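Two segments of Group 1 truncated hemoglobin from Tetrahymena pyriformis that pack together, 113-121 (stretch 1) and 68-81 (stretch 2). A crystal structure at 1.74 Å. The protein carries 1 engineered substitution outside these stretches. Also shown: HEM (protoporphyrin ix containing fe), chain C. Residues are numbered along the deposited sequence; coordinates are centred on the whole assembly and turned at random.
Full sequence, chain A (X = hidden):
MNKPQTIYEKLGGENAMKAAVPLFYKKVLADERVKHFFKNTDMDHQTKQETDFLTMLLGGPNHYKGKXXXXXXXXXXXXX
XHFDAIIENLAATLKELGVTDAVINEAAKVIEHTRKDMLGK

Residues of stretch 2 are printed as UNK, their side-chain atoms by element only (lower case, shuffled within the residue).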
# COMPACT_ATOMS: atom_id res chain seq x y z
N HIS A 113 5.10 -9.95 -2.06
CA HIS A 113 4.77 -11.33 -1.58
C HIS A 113 3.25 -11.43 -1.23
O HIS A 113 2.77 -12.59 -1.13
CB HIS A 113 5.63 -11.58 -0.33
CG HIS A 113 7.05 -11.88 -0.67
ND1 HIS A 113 8.12 -10.99 -0.54
CD2 HIS A 113 7.55 -13.01 -1.21
CE1 HIS A 113 9.25 -11.61 -0.94
NE2 HIS A 113 8.92 -12.84 -1.36
N THR A 114 2.54 -10.29 -1.10
CA THR A 114 1.10 -10.40 -0.73
C THR A 114 0.25 -10.66 -1.96
O THR A 114 -0.97 -10.92 -1.80
CB THR A 114 0.56 -9.14 -0.08
OG1 THR A 114 0.66 -7.98 -0.97
CG2 THR A 114 1.32 -8.79 1.23
N ARG A 115 0.86 -10.61 -3.16
CA ARG A 115 0.01 -10.71 -4.40
C ARG A 115 -0.85 -12.01 -4.37
O ARG A 115 -2.08 -11.98 -4.61
CB ARG A 115 0.89 -10.67 -5.63
CG ARG A 115 0.01 -10.71 -6.98
CD ARG A 115 0.98 -10.87 -8.22
NE ARG A 115 1.98 -9.77 -8.36
CZ ARG A 115 1.86 -8.74 -9.20
NH1 ARG A 115 0.75 -8.53 -9.99
NH2 ARG A 115 2.84 -7.84 -9.25
N LYS A 116 -0.22 -13.14 -4.08
CA LYS A 116 -0.98 -14.41 -4.17
C LYS A 116 -2.05 -14.48 -3.10
O LYS A 116 -2.99 -15.32 -3.24
CB LYS A 116 -0.07 -15.62 -4.05
CG LYS A 116 0.63 -15.69 -2.65
CD LYS A 116 1.47 -17.01 -2.57
CE LYS A 116 2.09 -17.10 -1.11
NZ LYS A 116 2.72 -18.45 -1.07
N ASP A 117 -1.92 -13.69 -2.04
CA ASP A 117 -2.94 -13.79 -0.98
C ASP A 117 -4.24 -13.04 -1.34
O ASP A 117 -5.29 -13.36 -0.76
CB ASP A 117 -2.40 -13.20 0.35
CG ASP A 117 -1.20 -14.07 0.86
OD1 ASP A 117 -1.26 -15.29 0.68
OD2 ASP A 117 -0.18 -13.40 1.18
N MET A 118 -4.17 -12.08 -2.28
CA MET A 118 -5.37 -11.22 -2.52
C MET A 118 -5.93 -11.44 -3.92
O MET A 118 -7.05 -11.01 -4.19
CB MET A 118 -5.07 -9.77 -2.22
CG MET A 118 -3.94 -9.21 -3.11
SD MET A 118 -3.73 -7.46 -2.69
CE MET A 118 -2.88 -7.57 -1.08
N LEU A 119 -5.13 -11.96 -4.86
CA LEU A 119 -5.72 -12.12 -6.20
C LEU A 119 -6.76 -13.28 -6.23
O LEU A 119 -6.58 -14.41 -5.69
CB LEU A 119 -4.67 -12.45 -7.32
CG LEU A 119 -3.68 -11.26 -7.51
CD1 LEU A 119 -2.83 -11.69 -8.77
CD2 LEU A 119 -4.40 -9.91 -7.69
N GLY A 120 -7.86 -13.03 -6.95
CA GLY A 120 -8.82 -14.06 -7.24
C GLY A 120 -9.58 -14.58 -6.05
O GLY A 120 -10.00 -15.74 -6.07
N LYS A 121 -9.77 -13.70 -5.04
CA LYS A 121 -10.45 -14.09 -3.79
C LYS A 121 -11.90 -13.61 -3.74
O LYS A 121 -12.37 -12.97 -4.71
CB LYS A 121 -9.68 -13.56 -2.57
CG LYS A 121 -8.19 -14.03 -2.50
CD LYS A 121 -8.04 -15.54 -2.54
CE LYS A 121 -6.53 -15.92 -2.46
NZ LYS A 121 -6.45 -17.41 -2.67
OXT LYS A 121 -12.56 -13.99 -2.73
N UNK A 68 -6.52 -10.12 7.39
CA UNK A 68 -5.37 -10.56 6.56
C UNK A 68 -5.66 -10.19 5.06
O UNK A 68 -6.80 -9.74 4.69
c UNK A 68 -6.17 -13.00 6.17
n UNK A 68 -6.55 -13.99 6.91
c UNK A 68 -5.13 -12.09 6.78
o UNK A 68 -6.57 -12.88 5.02
N UNK A 69 -4.69 -10.39 4.17
CA UNK A 69 -4.90 -9.84 2.83
C UNK A 69 -5.87 -10.71 2.02
O UNK A 69 -6.38 -10.20 1.01
c UNK A 69 -2.62 -8.68 2.85
c UNK A 69 -4.14 -6.75 4.20
c UNK A 69 -3.52 -9.72 2.13
s UNK A 69 -3.39 -7.03 2.61
N UNK A 70 -6.17 -11.95 2.44
CA UNK A 70 -7.17 -12.71 1.72
C UNK A 70 -8.56 -12.16 2.14
O UNK A 70 -9.41 -11.90 1.29
c UNK A 70 -7.10 -14.21 2.03
c UNK A 70 -8.22 -14.99 1.35
o UNK A 70 -5.78 -14.61 1.53
N UNK A 71 -8.75 -12.08 3.47
CA UNK A 71 -10.07 -11.63 4.01
C UNK A 71 -10.31 -10.21 3.50
O UNK A 71 -11.52 -9.85 3.25
o UNK A 71 -8.69 -11.81 8.33
c UNK A 71 -9.38 -12.82 7.83
o UNK A 71 -9.73 -13.81 8.56
c UNK A 71 -9.85 -12.94 6.20
c UNK A 71 -9.97 -11.53 5.55
N UNK A 72 -9.28 -9.37 3.53
CA UNK A 72 -9.46 -7.90 3.18
C UNK A 72 -10.03 -7.76 1.73
O UNK A 72 -10.86 -6.87 1.49
c UNK A 72 -8.20 -7.17 3.26
N UNK A 73 -9.68 -8.69 0.84
CA UNK A 73 -10.06 -8.55 -0.58
C UNK A 73 -11.00 -9.66 -1.01
O UNK A 73 -11.15 -9.92 -2.23
n UNK A 73 -6.82 -7.61 -0.16
c UNK A 73 -7.98 -6.01 -1.13
c UNK A 73 -6.24 -6.43 0.17
c UNK A 73 -8.80 -8.46 -1.47
c UNK A 73 -7.89 -7.35 -1.01
n UNK A 73 -6.86 -5.51 -0.54
N UNK A 74 -11.66 -10.28 -0.05
CA UNK A 74 -12.51 -11.43 -0.31
C UNK A 74 -13.70 -10.94 -1.16
O UNK A 74 -14.25 -9.84 -0.91
n UNK A 74 -14.19 -16.60 2.70
c UNK A 74 -13.70 -13.35 0.83
c UNK A 74 -14.00 -14.16 2.09
c UNK A 74 -13.38 -15.62 1.90
c UNK A 74 -13.01 -12.00 1.04
N UNK A 75 -14.09 -11.72 -2.18
CA UNK A 75 -15.22 -11.35 -2.99
C UNK A 75 -14.90 -10.36 -4.11
O UNK A 75 -15.79 -10.19 -4.98
N UNK A 76 -13.69 -9.81 -4.20
CA UNK A 76 -13.39 -8.80 -5.18
C UNK A 76 -12.86 -9.47 -6.50
O UNK A 76 -12.87 -8.83 -7.53
c UNK A 76 -12.31 -7.86 -4.70
s UNK A 76 -11.50 -5.93 -2.91
c UNK A 76 -12.12 -5.28 -1.37
c UNK A 76 -12.85 -7.05 -3.44
N UNK A 77 -12.35 -10.69 -6.35
CA UNK A 77 -11.76 -11.43 -7.54
C UNK A 77 -10.76 -10.50 -8.24
O UNK A 77 -10.82 -10.30 -9.45
n UNK A 77 -13.13 -13.39 -10.37
c UNK A 77 -12.36 -13.05 -9.39
c UNK A 77 -12.87 -11.94 -8.48
o UNK A 77 -11.21 -13.53 -9.22
N UNK A 78 -9.85 -9.93 -7.48
CA UNK A 78 -8.88 -9.03 -8.03
C UNK A 78 -7.95 -9.76 -9.02
O UNK A 78 -7.65 -10.98 -8.90
c UNK A 78 -7.73 -7.16 -4.86
c UNK A 78 -8.69 -7.52 -6.00
c UNK A 78 -7.95 -8.43 -6.94
c UNK A 78 -9.29 -6.28 -6.62
N UNK A 79 -7.51 -8.98 -10.01
CA UNK A 79 -6.75 -9.49 -11.16
C UNK A 79 -5.33 -8.90 -11.09
O UNK A 79 -5.08 -7.87 -10.49
n UNK A 79 -9.72 -11.71 -11.78
c UNK A 79 -8.94 -11.07 -12.68
c UNK A 79 -8.91 -9.57 -12.62
c UNK A 79 -7.42 -9.10 -12.47
o UNK A 79 -8.29 -11.65 -13.58
N UNK A 80 -4.40 -9.62 -11.72
CA UNK A 80 -3.06 -9.10 -11.79
C UNK A 80 -2.90 -7.65 -12.15
O UNK A 80 -2.05 -6.92 -11.56
c UNK A 80 -2.38 -9.94 -12.85
o UNK A 80 -0.68 -10.70 -11.42
n UNK A 80 -0.22 -9.65 -13.50
c UNK A 80 -1.05 -10.11 -12.54
N UNK A 81 -3.68 -7.17 -13.10
CA UNK A 81 -3.45 -5.75 -13.48
C UNK A 81 -3.79 -4.80 -12.34
O UNK A 81 -3.28 -3.65 -12.26
c UNK A 81 -4.28 -5.40 -14.73
c UNK A 81 -6.12 -3.91 -15.03
c UNK A 81 -5.75 -5.13 -14.36
c UNK A 81 -6.50 -6.18 -14.88
CHA HEM C . -8.84 -3.38 2.13
CHB HEM C . -8.77 -2.60 -2.72
CHC HEM C . -4.23 -4.20 -2.91
CHD HEM C . -3.97 -3.51 1.94
C1A HEM C . -9.20 -3.04 0.83
C2A HEM C . -10.54 -2.60 0.40
C3A HEM C . -10.49 -2.36 -0.90
C4A HEM C . -9.17 -2.68 -1.39
CMA HEM C . -11.57 -1.86 -1.87
CAA HEM C . -11.72 -2.32 1.41
CBA HEM C . -13.14 -2.93 1.36
CGA HEM C . -13.84 -1.84 2.38
O1A HEM C . -13.63 -1.96 3.64
O2A HEM C . -14.23 -0.67 1.98
C1B HEM C . -7.51 -3.08 -3.17
C2B HEM C . -7.23 -3.23 -4.59
C3B HEM C . -6.01 -3.78 -4.63
C4B HEM C . -5.56 -3.85 -3.27
CMB HEM C . -8.14 -2.93 -5.78
CAB HEM C . -5.28 -4.19 -5.92
CBB HEM C . -4.72 -5.39 -5.82
C1C HEM C . -3.74 -4.08 -1.60
C2C HEM C . -2.35 -4.17 -1.23
C3C HEM C . -2.32 -3.95 0.10
C4C HEM C . -3.65 -3.71 0.59
CMC HEM C . -1.17 -4.43 -2.26
CAC HEM C . -1.08 -3.86 1.07
CBC HEM C . 0.11 -4.33 0.70
C1D HEM C . -5.29 -3.44 2.39
C2D HEM C . -5.60 -3.28 3.79
C3D HEM C . -7.04 -3.26 3.83
C4D HEM C . -7.46 -3.41 2.47
CMD HEM C . -4.68 -3.17 5.02
CAD HEM C . -7.90 -3.09 5.06
CBD HEM C . -8.20 -4.34 5.77
CGD HEM C . -8.96 -3.99 7.07
O1D HEM C . -9.02 -4.83 7.96
O2D HEM C . -9.75 -2.95 7.06
NA HEM C . -8.42 -3.07 -0.32
NB HEM C . -6.51 -3.46 -2.25
NC HEM C . -4.50 -3.81 -0.50
ND HEM C . -6.42 -3.47 1.53
FE HEM C . -6.48 -3.48 -0.39
O HOH W 1 -9.64 -10.71 -4.60
O HOH W 2 -5.99 -1.34 -0.39

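Position 68 carries two carbons, the second bearing one oxygen and one nitrogen, and lies clear of stretch 1: Asn68. Its OD1 accepts from the backbone N of position 71 at 2.8 Å, a capping bond before a short helix. Position 69 is an unbranched run of two carbons, sulfur and carbon, its sulfur 3.8 Å from Met118 CE; this is Met69. Position 70 has one carbon bearing an oxygen and a carbon. The oxygen lies 2.7 Å from Asp117 O, so a hydroxyl donates to that carbonyl: Thr70.

Position 71 has three carbons ending in two oxygens, points away from stretch 1 and is Glu71; its OE1 accepts from Asn68 N at 2.9 Å, completing a reciprocal pair with the cap. Position 72, a single carbon, is Ala72. Position 73 shows one carbon and a five-membered ring of three carbons and two nitrogens. One nitrogen sits 2.1 Å from HEM FE and the other 2.9 Å from Met69 O, which names His73. Met118 SD stands over one face of its ring, 4.1 Å from the centroid.

Position 74, four carbons in a row ending in nitrogen, points away: Lys74. Position 75 has no side chain, and its positive phi suits Gly75; its N donates to Lys121 OXT at 2.8 Å. Position 76, again two carbons, sulfur and carbon, turns its end to the heme and is Met76, with CE 3.4 Å from HEM C3A. Position 77 has two carbons, the second with oxygen and nitrogen; the oxygen comes 3.1 Å from Gly120 CA, giving Asn77. Its N donates to Lys121 O at 2.8 Å.

Position 78, four carbons forked at the second, is Leu78, whose CB lies 3.9 Å from Leu119 CD2. Position 79 has three carbons, the third carrying oxygen and nitrogen: Gln79, its NE2 donating to Asn77 O at 2.9 Å. Position 80 has two carbons, then oxygen and nitrogen; the oxygen accepts a weak hydrogen bond from Arg115 NH1 at 3.0 Å, hence Asn80. Position 81, four carbons forked at the second, points away as Leu81.

The rule is to pack sulfur beside the heme ligand and tie the chain end down with backbone amides. Met118 fills the space beside Met69 and His73, while the terminal carboxylate of Lys121 takes bonds from Gly75 and Asn77. Gly120 N donates to Leu78 O at 2.8 Å, and water 1 joins both backbones, giving to Met118 O at 2.6 Å and His73 O at 2.9 Å.

Stretch 2 (68-81) NMTEAHKGMNLQNL
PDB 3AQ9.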